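Local structure of ethyl acetate hydrolase (Pseudomonas veronii, 5EFZ) at residues T177-S181 / W273-S279; H183-F187 / Q306-V310; I124-V128 / Q155-E159; N97-N101 / T268-K272. The protein hydrolyses ethyl acetate to ethanol and acetate as part of the breakdown of short-chain methyl ketones such as 2-butanone, working as a homodimer. All coordinates share one frame; numbering follows the deposited sequence.

Contact 1 (T177-S181 / W273-S279); sequences TARNS and WQRGDVS. With EDO (1,2-ethanediol), chain K; EDO (1,2-ethanediol), chain M.
Two backbone hydrogen bonds, on either side of Arg179 and Asp277, join Ala178 to Val278 and Asn180 to Gly276. Val278 N donates to Ala178 O over 3.1 Å at a straight 164°, and Asn180 N reaches Gly276 O nearly along the C=O axis. Arg179 and Asp277 between them form a single antiparallel beta bridge. Two 1,2-ethanediol molecules, probably from the crystallisation liquor, donate to backbone oxygens nearby, one to Arg179 O, the other through both hydroxyls to Asn180 O.

In the alpha/beta-hydrolase fold this bridge closes the neck of a helical excursion: the chain leaving strand 170-174 meets the chain returning from helix 263-274. Trp273 gives its NE1 to Asp184, and its side chain lies about 5 Å from that of Ser151, the inferred nucleophile.

The side-chain polar contacts centre on Asp277 OD1 and Ser279 OG. Asp277 OD1 takes Ser279 N at 2.9 Å from above the carboxylate plane, an Asx turn, and Ser279 OG at 2.5 Å on its syn lone pair. Arg179, bent at chi3 (72°), runs alongside the carboxylate and sends NH1 to Ser279 OG at 3.1 Å; NH1 also bonds Gly284 O. Arg179 CD passes 3.2 Å from Asp277 OD1, yet guanidinium and carboxylate are turned 63° apart and form no salt bridge. An alanine in place of Asp277 would probably leave Ser279 N and OG without their shared acceptor, the hydroxyl then able to swing away from Arg179.

Between the two segments, the apolar contact is Ala178 CB against Val278 CG2 at 3.8 Å; Leu286 also packs on Val278.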
loop_
_atom_site.group_PDB
_atom_site.type_symbol
_atom_site.label_atom_id
_atom_site.label_comp_id
_atom_site.label_asym_id
_atom_site.label_seq_id
_atom_site.Cartn_x
_atom_site.Cartn_y
_atom_site.Cartn_z
ATOM N N THR A 177 14.524 8.396 1.640
ATOM C CA THR A 177 15.205 8.843 0.418
ATOM C C THR A 177 15.625 10.304 0.497
ATOM O O THR A 177 15.164 11.080 1.366
ATOM C CB THR A 177 14.303 8.678 -0.820
ATOM O OG1 THR A 177 13.060 9.324 -0.550
ATOM C CG2 THR A 177 14.018 7.196 -1.124
ATOM N N ALA A 178 16.492 10.683 -0.427
ATOM C CA ALA A 178 17.009 12.028 -0.493
ATOM C C ALA A 178 16.082 12.951 -1.290
ATOM O O ALA A 178 16.091 14.153 -1.080
ATOM C CB ALA A 178 18.426 12.018 -1.114
ATOM N N ARG A 179 15.321 12.395 -2.229
ATOM C CA ARG A 179 14.305 13.171 -2.950
ATOM C C ARG A 179 13.021 12.369 -3.011
ATOM O O ARG A 179 13.019 11.238 -3.490
ATOM C CB ARG A 179 14.744 13.513 -4.384
ATOM C CG ARG A 179 13.643 14.293 -5.160
ATOM C CD ARG A 179 14.206 15.057 -6.358
ATOM N NE ARG A 179 14.597 14.174 -7.451
ATOM C CZ ARG A 179 15.247 14.581 -8.544
ATOM N NH1 ARG A 179 15.589 15.870 -8.695
ATOM N NH2 ARG A 179 15.554 13.691 -9.484
ATOM N N ASN A 180 11.934 12.948 -2.520
ATOM C CA ASN A 180 10.719 12.172 -2.325
ATOM C C ASN A 180 10.048 11.809 -3.662
ATOM O O ASN A 180 9.992 12.634 -4.599
ATOM C CB ASN A 180 9.753 12.957 -1.416
ATOM C CG ASN A 180 8.646 12.086 -0.872
ATOM O OD1 ASN A 180 7.463 12.478 -0.870
ATOM N ND2 ASN A 180 9.007 10.896 -0.418
ATOM N N SER A 181 9.522 10.587 -3.758
ATOM C CA SER A 181 8.897 10.133 -5.014
ATOM C C SER A 181 7.461 10.598 -5.153
ATOM O O SER A 181 6.844 11.002 -4.165
ATOM C CB SER A 181 8.908 8.615 -5.093
ATOM O OG SER A 181 8.123 8.061 -4.033
ATOM N N TRP A 273 7.386 16.046 5.031
ATOM C CA TRP A 273 7.761 14.736 4.499
ATOM C C TRP A 273 7.535 14.690 2.985
ATOM O O TRP A 273 8.401 14.238 2.225
ATOM C CB TRP A 273 6.937 13.666 5.248
ATOM C CG TRP A 273 6.895 12.241 4.718
ATOM C CD1 TRP A 273 7.722 11.629 3.800
ATOM C CD2 TRP A 273 5.921 11.260 5.104
ATOM N NE1 TRP A 273 7.293 10.308 3.596
ATOM C CE2 TRP A 273 6.197 10.071 4.392
ATOM C CE3 TRP A 273 4.829 11.290 5.978
ATOM C CZ2 TRP A 273 5.412 8.907 4.538
ATOM C CZ3 TRP A 273 4.044 10.133 6.116
ATOM C CH2 TRP A 273 4.349 8.965 5.401
ATOM N N GLN A 274 6.369 15.155 2.536
ATOM C CA GLN A 274 6.060 15.147 1.100
ATOM C C GLN A 274 7.100 15.839 0.221
ATOM O O GLN A 274 7.250 15.520 -0.959
ATOM C CB GLN A 274 4.718 15.850 0.855
ATOM C CG GLN A 274 3.513 15.005 1.207
ATOM C CD GLN A 274 2.215 15.713 0.859
ATOM O OE1 GLN A 274 2.027 16.889 1.208
ATOM N NE2 GLN A 274 1.311 15.014 0.149
ATOM N N ARG A 275 7.767 16.832 0.790
ATOM C CA ARG A 275 8.603 17.739 -0.014
ATOM C C ARG A 275 10.098 17.608 0.218
ATOM O O ARG A 275 10.869 18.386 -0.344
ATOM C CB ARG A 275 8.153 19.174 0.244
ATOM C CG ARG A 275 6.866 19.506 -0.537
ATOM C CD ARG A 275 6.072 20.622 0.086
ATOM N NE ARG A 275 4.785 20.754 -0.617
ATOM C CZ ARG A 275 3.706 20.025 -0.326
ATOM N NH1 ARG A 275 3.735 19.130 0.662
ATOM N NH2 ARG A 275 2.598 20.178 -1.034
ATOM N N GLY A 276 10.507 16.609 1.002
ATOM C CA GLY A 276 11.946 16.367 1.210
ATOM C C GLY A 276 12.644 16.237 -0.150
ATOM O O GLY A 276 12.257 15.411 -0.967
ATOM N N ASP A 277 13.654 17.067 -0.404
ATOM C CA ASP A 277 14.276 17.137 -1.720
ATOM C C ASP A 277 15.624 17.869 -1.644
ATOM O O ASP A 277 15.665 19.094 -1.671
ATOM C CB ASP A 277 13.337 17.841 -2.724
ATOM C CG ASP A 277 13.951 17.976 -4.099
ATOM O OD1 ASP A 277 15.029 17.385 -4.368
ATOM O OD2 ASP A 277 13.356 18.689 -4.926
ATOM N N VAL A 278 16.724 17.122 -1.541
ATOM C CA VAL A 278 18.046 17.751 -1.446
ATOM C C VAL A 278 18.451 18.391 -2.778
ATOM O O VAL A 278 19.405 19.166 -2.815
ATOM C CB VAL A 278 19.157 16.731 -1.025
ATOM C CG1 VAL A 278 18.844 16.087 0.339
ATOM C CG2 VAL A 278 19.335 15.622 -2.097
ATOM N N SER A 279 17.775 18.040 -3.876
ATOM C CA SER A 279 18.127 18.634 -5.187
ATOM C C SER A 279 17.691 20.100 -5.295
ATOM O O SER A 279 18.071 20.810 -6.241
ATOM C CB SER A 279 17.517 17.830 -6.352
ATOM O OG SER A 279 16.126 18.093 -6.546
HETATM C C1 EDO K . 7.942 16.068 -3.894
HETATM O O1 EDO K . 7.571 14.742 -4.334
HETATM C C2 EDO K . 9.310 16.476 -4.466
HETATM O O2 EDO K . 10.298 15.417 -4.514
HETATM C C1 EDO M . 13.535 7.920 -4.991
HETATM O O1 EDO M . 12.544 8.939 -4.980
HETATM C C2 EDO M . 14.640 8.326 -5.962
HETATM O O2 EDO M . 15.071 9.673 -5.707
#

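Contact 2 (H183-F187 / Q306-V310); sequences HDFLF and QFFTV
With CG lodged between its backbone N and carbonyl carbon (chi1 58°), Phe307 presents a ring face to Phe187, whose own CG stands anti to the backbone N (chi1 172°) and carries its ring over to the Phe307 face. Phe187 CE2 lies 3.6 Å above the plane of the Phe307 ring, over its centre, while the two ring planes meet obliquely at 49°. The contact belongs to the active-site region of the alpha/beta-hydrolase fold, where the loop following the inferred acid Asp305 packs against helix 182-196. Asp305 OD1 receives the backbone N of both Phe307 and Phe308; the Phe307 ring meets that of His334, and Phe308 touches Ser151.

Asp184 projects its carboxylate between the aromatic side chains. OD1 comes 3.2 Å from Phe307 CD1 and also lies in plane at the edge of the Phe187 ring; it is buried and has no polar partner in the model. OD2 sits 3.2 Å from Phe308 CZ, approaching that ring obliquely, and also lies beside the side-chain amide of Asn180. A leucine instead of Phe307 would probably deprive Phe187 of the flat surface beneath CE2 and His334 of its neighbouring ring, opening a gap beside Asp184.

His183 extends the contact to the dimer, its NE2 bonding Leu225 O of the second subunit. At the other ring nitrogen, a water in the ring plane stands 2.6 Å from His183 ND1 and donates to Phe307 O at 2.7 Å.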
loop_
_atom_site.group_PDB
_atom_site.type_symbol
_atom_site.label_atom_id
_atom_site.label_comp_id
_atom_site.label_asym_id
_atom_site.label_seq_id
_atom_site.Cartn_x
_atom_site.Cartn_y
_atom_site.Cartn_z
ATOM N N HIS A 183 4.965 8.543 -5.810
ATOM C CA HIS A 183 4.152 7.537 -5.133
ATOM C C HIS A 183 4.108 7.827 -3.630
ATOM O O HIS A 183 3.072 7.655 -2.986
ATOM C CB HIS A 183 4.702 6.117 -5.419
ATOM C CG HIS A 183 3.961 5.014 -4.726
ATOM N ND1 HIS A 183 4.367 4.491 -3.508
ATOM C CD2 HIS A 183 2.878 4.294 -5.105
ATOM C CE1 HIS A 183 3.527 3.532 -3.147
ATOM N NE2 HIS A 183 2.619 3.391 -4.097
ATOM N N ASP A 184 5.238 8.246 -3.062
ATOM C CA ASP A 184 5.259 8.500 -1.623
ATOM C C ASP A 184 4.437 9.759 -1.307
ATOM O O ASP A 184 3.738 9.840 -0.282
ATOM C CB ASP A 184 6.702 8.647 -1.141
ATOM C CG ASP A 184 6.818 8.587 0.358
ATOM O OD1 ASP A 184 5.974 7.923 1.010
ATOM O OD2 ASP A 184 7.771 9.191 0.891
ATOM N N PHE A 185 4.531 10.746 -2.199
ATOM C CA PHE A 185 3.730 11.955 -2.072
ATOM C C PHE A 185 2.234 11.640 -2.074
ATOM O O PHE A 185 1.469 12.180 -1.269
ATOM C CB PHE A 185 4.052 12.922 -3.212
ATOM C CG PHE A 185 3.379 14.277 -3.081
ATOM C CD1 PHE A 185 2.060 14.471 -3.498
ATOM C CD2 PHE A 185 4.095 15.372 -2.612
ATOM C CE1 PHE A 185 1.447 15.736 -3.378
ATOM C CE2 PHE A 185 3.492 16.627 -2.506
ATOM C CZ PHE A 185 2.173 16.806 -2.877
ATOM N N LEU A 186 1.814 10.755 -2.978
ATOM C CA LEU A 186 0.409 10.309 -2.984
ATOM C C LEU A 186 -0.013 9.600 -1.684
ATOM O O LEU A 186 -1.115 9.839 -1.145
ATOM C CB LEU A 186 0.173 9.376 -4.171
ATOM C CG LEU A 186 -1.228 8.734 -4.221
ATOM C CD1 LEU A 186 -2.307 9.786 -4.525
ATOM C CD2 LEU A 186 -1.235 7.638 -5.288
ATOM N N PHE A 187 0.832 8.690 -1.196
ATOM C CA PHE A 187 0.564 8.038 0.075
ATOM C C PHE A 187 0.319 9.065 1.184
ATOM O O PHE A 187 -0.646 8.985 1.932
ATOM C CB PHE A 187 1.752 7.154 0.449
ATOM C CG PHE A 187 1.684 6.579 1.840
ATOM C CD1 PHE A 187 0.515 6.032 2.330
ATOM C CD2 PHE A 187 2.843 6.507 2.629
ATOM C CE1 PHE A 187 0.482 5.450 3.640
ATOM C CE2 PHE A 187 2.805 5.954 3.932
ATOM C CZ PHE A 187 1.635 5.427 4.423
ATOM N N GLN A 306 7.157 -0.876 2.051
ATOM C CA GLN A 306 6.230 -0.684 0.951
ATOM C C GLN A 306 6.321 0.659 0.251
ATOM O O GLN A 306 5.743 0.800 -0.832
ATOM C CB GLN A 306 4.807 -0.878 1.460
ATOM C CG GLN A 306 4.600 -2.217 2.148
ATOM C CD GLN A 306 4.870 -3.388 1.236
ATOM O OE1 GLN A 306 4.330 -3.454 0.130
ATOM N NE2 GLN A 306 5.709 -4.331 1.693
ATOM N N PHE A 307 6.953 1.663 0.853
ATOM C CA PHE A 307 6.921 2.970 0.191
ATOM C C PHE A 307 8.256 3.691 0.097
ATOM O O PHE A 307 8.402 4.578 -0.748
ATOM C CB PHE A 307 5.841 3.888 0.833
ATOM C CG PHE A 307 6.010 4.137 2.283
ATOM C CD1 PHE A 307 6.672 5.273 2.725
ATOM C CD2 PHE A 307 5.449 3.286 3.216
ATOM C CE1 PHE A 307 6.820 5.529 4.072
ATOM C CE2 PHE A 307 5.587 3.529 4.564
ATOM C CZ PHE A 307 6.274 4.665 4.995
ATOM N N PHE A 308 9.243 3.307 0.909
ATOM C CA PHE A 308 10.615 3.735 0.640
ATOM C C PHE A 308 11.338 2.455 0.200
ATOM O O PHE A 308 11.905 1.768 1.029
ATOM C CB PHE A 308 11.282 4.352 1.880
ATOM C CG PHE A 308 10.903 5.780 2.159
ATOM C CD1 PHE A 308 11.161 6.776 1.218
ATOM C CD2 PHE A 308 10.362 6.138 3.385
ATOM C CE1 PHE A 308 10.835 8.112 1.490
ATOM C CE2 PHE A 308 10.045 7.476 3.677
ATOM C CZ PHE A 308 10.288 8.460 2.731
ATOM N N THR A 309 11.264 2.091 -1.083
ATOM C CA THR A 309 11.665 0.738 -1.475
ATOM C C THR A 309 13.161 0.554 -1.612
ATOM O O THR A 309 13.922 1.525 -1.714
ATOM C CB THR A 309 11.024 0.325 -2.789
ATOM O OG1 THR A 309 11.651 1.039 -3.864
ATOM C CG2 THR A 309 9.517 0.671 -2.743
ATOM N N VAL A 310 13.569 -0.709 -1.612
ATOM C CA VAL A 310 14.969 -1.054 -1.857
ATOM C C VAL A 310 15.419 -0.444 -3.187
ATOM O O VAL A 310 16.544 0.084 -3.300
ATOM C CB VAL A 310 15.148 -2.598 -1.848
ATOM C CG1 VAL A 310 16.468 -2.993 -2.397
ATOM C CG2 VAL A 310 14.959 -3.136 -0.427
HETATM O O HOH W 1 6.690 5.210 -2.696
#

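Contact 3 (I124-V128 / Q155-E159); sequences IGDDV and QQTYE
Ile124, at the start of helix 124-139, meets three residues of helix 152-163 with its two branches. Its CG2, held anti to the backbone N, lies 3.7 Å from Glu159 CB, the two side chains sliding past each other in opposite directions, and also touches the Gln156 backbone. The other branch ends in CD1, 3.6 Å from Gln155 OE1, the Ile124 and Gln155 side chains crossing at about a right angle; this buried oxygen has no polar partner in the model, whereas NE2 of the same amide bonds Trp273 O.

Gly125 brings bare backbone close to the Glu159 carboxylate, CA to OE2 being 3.9 Å. Glu159 bends at chi2 (72°), and its OE2 is paired with Arg163 and His281.

Asp127 rests CB 3.6 Å from Gln156 OE1, an oxygen that accepts from Gln131 NE2, while its own carboxylate turns to the 97-101 loop and to helix 263-274. One turn on from Ile124, Val128 sets CG2 3.6 Å from the aliphatic CG of Glu159 and 3.6 Å from Gln156 O, so this methyl touches both residues.

The segment axes approach to 9.2 Å and cross at -68°. Helix 124-139 leads into strand 146-150, and helix 152-163 follows the probable nucleophile elbow, which carries the inferred nucleophile Ser151, before the chain enters strand 170-174, against which Thr157 and Tyr158 pack on Ala171 and Ala173.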
loop_
_atom_site.group_PDB
_atom_site.type_symbol
_atom_site.label_atom_id
_atom_site.label_comp_id
_atom_site.label_asym_id
_atom_site.label_seq_id
_atom_site.Cartn_x
_atom_site.Cartn_y
_atom_site.Cartn_z
ATOM N N ILE A 124 12.230 20.207 5.365
ATOM C CA ILE A 124 13.372 19.459 5.906
ATOM C C ILE A 124 14.581 20.386 6.075
ATOM O O ILE A 124 15.274 20.335 7.104
ATOM C CB ILE A 124 13.740 18.283 4.994
ATOM C CG1 ILE A 124 12.603 17.236 4.961
ATOM C CG2 ILE A 124 15.073 17.637 5.434
ATOM C CD1 ILE A 124 12.395 16.466 6.266
ATOM N N GLY A 125 14.813 21.258 5.093
ATOM C CA GLY A 125 15.951 22.171 5.175
ATOM C C GLY A 125 15.877 23.131 6.363
ATOM O O GLY A 125 16.916 23.555 6.904
ATOM N N ASP A 126 14.660 23.501 6.778
ATOM C CA ASP A 126 14.513 24.362 7.952
ATOM C C ASP A 126 14.959 23.628 9.217
ATOM O O ASP A 126 15.657 24.203 10.029
ATOM C CB ASP A 126 13.052 24.847 8.097
ATOM C CG ASP A 126 12.587 25.678 6.897
ATOM O OD1 ASP A 126 13.346 26.572 6.448
ATOM O OD2 ASP A 126 11.447 25.444 6.403
ATOM N N ASP A 127 14.552 22.366 9.397
ATOM C CA ASP A 127 15.070 21.559 10.508
ATOM C C ASP A 127 16.597 21.483 10.535
ATOM O O ASP A 127 17.240 21.645 11.589
ATOM C CB ASP A 127 14.518 20.138 10.441
ATOM C CG ASP A 127 13.071 20.055 10.937
ATOM O OD1 ASP A 127 12.847 20.269 12.145
ATOM O OD2 ASP A 127 12.165 19.752 10.131
ATOM N N VAL A 128 17.189 21.229 9.379
ATOM C CA VAL A 128 18.651 21.041 9.335
ATOM C C VAL A 128 19.369 22.344 9.640
ATOM O O VAL A 128 20.374 22.366 10.365
ATOM C CB VAL A 128 19.059 20.439 7.980
ATOM C CG1 VAL A 128 20.615 20.390 7.799
ATOM C CG2 VAL A 128 18.475 18.997 7.910
ATOM N N GLN A 155 15.518 11.546 5.700
ATOM C CA GLN A 155 15.439 12.753 4.879
ATOM C C GLN A 155 16.302 13.872 5.437
ATOM O O GLN A 155 17.028 14.525 4.683
ATOM C CB GLN A 155 13.998 13.248 4.807
ATOM C CG GLN A 155 13.054 12.315 4.019
ATOM C CD GLN A 155 11.655 12.925 3.936
ATOM O OE1 GLN A 155 11.094 13.324 4.958
ATOM N NE2 GLN A 155 11.122 13.053 2.714
ATOM N N GLN A 156 16.230 14.100 6.757
ATOM C CA GLN A 156 17.098 15.100 7.381
ATOM C C GLN A 156 18.586 14.721 7.304
ATOM O O GLN A 156 19.451 15.587 7.197
ATOM C CB GLN A 156 16.700 15.312 8.845
ATOM C CG GLN A 156 15.305 15.991 8.984
ATOM C CD GLN A 156 14.743 15.847 10.383
ATOM O OE1 GLN A 156 15.064 16.637 11.278
ATOM N NE2 GLN A 156 13.932 14.801 10.591
ATOM N N THR A 157 18.876 13.426 7.397
ATOM C CA THR A 157 20.247 12.945 7.271
ATOM C C THR A 157 20.852 13.291 5.905
ATOM O O THR A 157 21.978 13.807 5.827
ATOM C CB THR A 157 20.301 11.415 7.534
ATOM O OG1 THR A 157 19.942 11.168 8.908
ATOM C CG2 THR A 157 21.733 10.820 7.259
ATOM N N TYR A 158 20.123 13.010 4.822
ATOM C CA TYR A 158 20.581 13.378 3.487
ATOM C C TYR A 158 20.755 14.883 3.349
ATOM O O TYR A 158 21.753 15.376 2.807
ATOM C CB TYR A 158 19.592 12.885 2.425
ATOM C CG TYR A 158 19.737 11.413 2.116
ATOM C CD1 TYR A 158 20.962 10.891 1.659
ATOM C CD2 TYR A 158 18.659 10.533 2.250
ATOM C CE1 TYR A 158 21.080 9.515 1.333
ATOM C CE2 TYR A 158 18.785 9.163 1.926
ATOM C CZ TYR A 158 19.989 8.678 1.472
ATOM O OH TYR A 158 20.093 7.318 1.173
ATOM N N GLU A 159 19.771 15.625 3.835
ATOM C CA GLU A 159 19.876 17.067 3.742
ATOM C C GLU A 159 21.107 17.601 4.494
ATOM O O GLU A 159 21.820 18.493 4.000
ATOM C CB GLU A 159 18.593 17.718 4.274
ATOM C CG GLU A 159 18.651 19.268 4.334
ATOM C CD GLU A 159 18.604 19.986 2.973
ATOM O OE1 GLU A 159 18.228 19.387 1.925
ATOM O OE2 GLU A 159 18.962 21.192 2.949
#

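Contact 4 (N97-N101 / T268-K272)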
loop_
_atom_site.group_PDB
_atom_site.type_symbol
_atom_site.label_atom_id
_atom_site.label_comp_id
_atom_site.label_asym_id
_atom_site.label_seq_id
_atom_site.Cartn_x
_atom_site.Cartn_y
_atom_site.Cartn_z
ATOM N N ASN A 97 14.257 16.966 18.240
ATOM C CA ASN A 97 12.868 16.841 17.783
ATOM C C ASN A 97 12.536 17.770 16.615
ATOM O O ASN A 97 12.865 18.969 16.637
ATOM C CB ASN A 97 11.924 17.117 18.955
ATOM C CG ASN A 97 11.946 15.992 19.986
ATOM O OD1 ASN A 97 11.210 15.009 19.846
ATOM N ND2 ASN A 97 12.768 16.149 21.046
ATOM N N GLN A 98 11.891 17.213 15.602
ATOM C CA GLN A 98 11.425 17.987 14.457
ATOM C C GLN A 98 10.627 19.194 14.867
ATOM O O GLN A 98 9.768 19.105 15.757
ATOM C CB GLN A 98 10.527 17.128 13.567
ATOM C CG GLN A 98 11.252 16.287 12.537
ATOM C CD GLN A 98 10.204 15.701 11.572
ATOM O OE1 GLN A 98 9.317 16.418 11.096
ATOM N NE2 GLN A 98 10.268 14.398 11.346
ATOM N N ILE A 99 10.868 20.310 14.191
ATOM C CA ILE A 99 9.929 21.425 14.225
ATOM C C ILE A 99 8.576 20.906 13.798
ATOM O O ILE A 99 8.446 20.307 12.719
ATOM C CB ILE A 99 10.385 22.563 13.286
ATOM C CG1 ILE A 99 11.769 23.075 13.747
ATOM C CG2 ILE A 99 9.355 23.720 13.282
ATOM C CD1 ILE A 99 12.436 24.012 12.737
ATOM N N GLY A 100 7.546 21.140 14.608
ATOM C CA GLY A 100 6.223 20.674 14.232
ATOM C C GLY A 100 5.797 19.397 14.933
ATOM O O GLY A 100 4.641 18.981 14.791
ATOM N N ASN A 101 6.692 18.768 15.696
ATOM C CA ASN A 101 6.354 17.460 16.263
ATOM C C ASN A 101 5.673 17.513 17.629
ATOM O O ASN A 101 5.436 16.458 18.236
ATOM C CB ASN A 101 7.625 16.567 16.357
ATOM C CG ASN A 101 8.374 16.698 17.694
ATOM O OD1 ASN A 101 8.489 17.787 18.285
ATOM N ND2 ASN A 101 8.934 15.580 18.149
ATOM N N THR A 268 1.660 19.140 9.719
ATOM C CA THR A 268 2.933 19.855 9.531
ATOM C C THR A 268 4.035 18.880 9.112
ATOM O O THR A 268 4.801 19.156 8.191
ATOM C CB THR A 268 3.368 20.604 10.823
ATOM O OG1 THR A 268 2.342 21.541 11.176
ATOM C CG2 THR A 268 4.660 21.383 10.635
ATOM N N MET A 269 4.115 17.750 9.804
ATOM C CA MET A 269 5.170 16.787 9.504
ATOM C C MET A 269 4.901 16.116 8.169
ATOM O O MET A 269 5.819 15.877 7.407
ATOM C CB MET A 269 5.293 15.770 10.651
ATOM C CG MET A 269 5.954 16.404 11.927
ATOM S SD MET A 269 6.007 15.208 13.300
ATOM C CE MET A 269 4.288 15.228 13.851
ATOM N N ALA A 270 3.631 15.822 7.877
ATOM C CA ALA A 270 3.267 15.253 6.591
ATOM C C ALA A 270 3.621 16.174 5.399
ATOM O O ALA A 270 4.144 15.699 4.373
ATOM C CB ALA A 270 1.732 14.905 6.574
ATOM N N TRP A 271 3.320 17.469 5.509
ATOM C CA TRP A 271 3.631 18.421 4.425
ATOM C C TRP A 271 5.141 18.422 4.181
ATOM O O TRP A 271 5.629 18.469 3.045
ATOM C CB TRP A 271 3.157 19.847 4.796
ATOM C CG TRP A 271 3.261 20.879 3.677
ATOM C CD1 TRP A 271 2.249 21.284 2.822
ATOM C CD2 TRP A 271 4.406 21.661 3.339
ATOM N NE1 TRP A 271 2.722 22.258 1.968
ATOM C CE2 TRP A 271 4.043 22.504 2.267
ATOM C CE3 TRP A 271 5.716 21.731 3.845
ATOM C CZ2 TRP A 271 4.940 23.388 1.676
ATOM C CZ3 TRP A 271 6.621 22.608 3.248
ATOM C CH2 TRP A 271 6.224 23.432 2.185
ATOM N N LYS A 272 5.870 18.386 5.285
ATOM C CA LYS A 272 7.327 18.448 5.251
ATOM C C LYS A 272 7.873 17.187 4.557
ATOM O O LYS A 272 8.737 17.251 3.677
ATOM C CB LYS A 272 7.876 18.557 6.672
ATOM C CG LYS A 272 9.398 18.696 6.743
ATOM C CD LYS A 272 9.904 18.546 8.194
ATOM C CE LYS A 272 9.177 19.455 9.195
ATOM N NZ LYS A 272 9.897 19.292 10.522
HETATM O O HOH W 2 3.071 21.747 13.906
#
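Lys272 and Gln98 slide past each other in opposite directions, and the ammonium group ends up in the bend of the 97-101 loop. The lysine chain is extended except at chi3 (-52°), where a kink turns NZ onto two oxygens. It meets Ile99 O at 2.8 Å in the carbonyl plane, on a lone pair, and Gln98 OE1 at 3.0 Å from a position tilted 28° out of the amide plane. A carboxylate oxygen of Asp127 is the third partner of this nitrogen, which probably offsets its buried charge. The other end of the Gln98 amide, NE2, bonds Thr66 O.

Met269 crosses Gln98 obliquely, its CG 3.5 Å from OE1, then bends so that SD lies 3.7 Å from Asn101 CB and CE lies 3.9 Å from Gly100 O.

These contacts converge on a type II beta turn from Gln98 to Asn101, closed by Asn101 N to Gln98 O at 3.1 Å, in the loop after strand 92-96 of the alpha/beta-hydrolase sheet. Gly100 holds the turn's third position with phi 101°. A CB on it would strike the preceding carbonyl oxygen and Thr268 CG2, which already sits 4.0 Å from Gly100 CA.

Thr268 OG1 bonds Asn264 O within its own helix and lies 2.8 Å from a water that donates weakly to Gly100 O. At the far end of the turn, Asn101 ND2 donates to Asn97 OD1.

How the contacts relate
All four contacts are buried, but at different depths: contacts 4 and 3 have their centres about 9 and 10 Å from the centre of the chain, contact 2 about 15 Å, and contact 2 alone reaches the second subunit. Contacts 1 and 4 share helix 263-274. Contact 3 touches both through polar side chains of its two helices, and contacts 1 and 2 touch where the end of helix 263-274 meets helix 182-196. The chemistry follows the setting. Loop meets returning chain in contact 1 by backbone pairing, aromatic rings gather beside the inferred triad in contact 2, helices pack by aliphatic branches in contact 3, and a buried lysine binds a turn in contact 4.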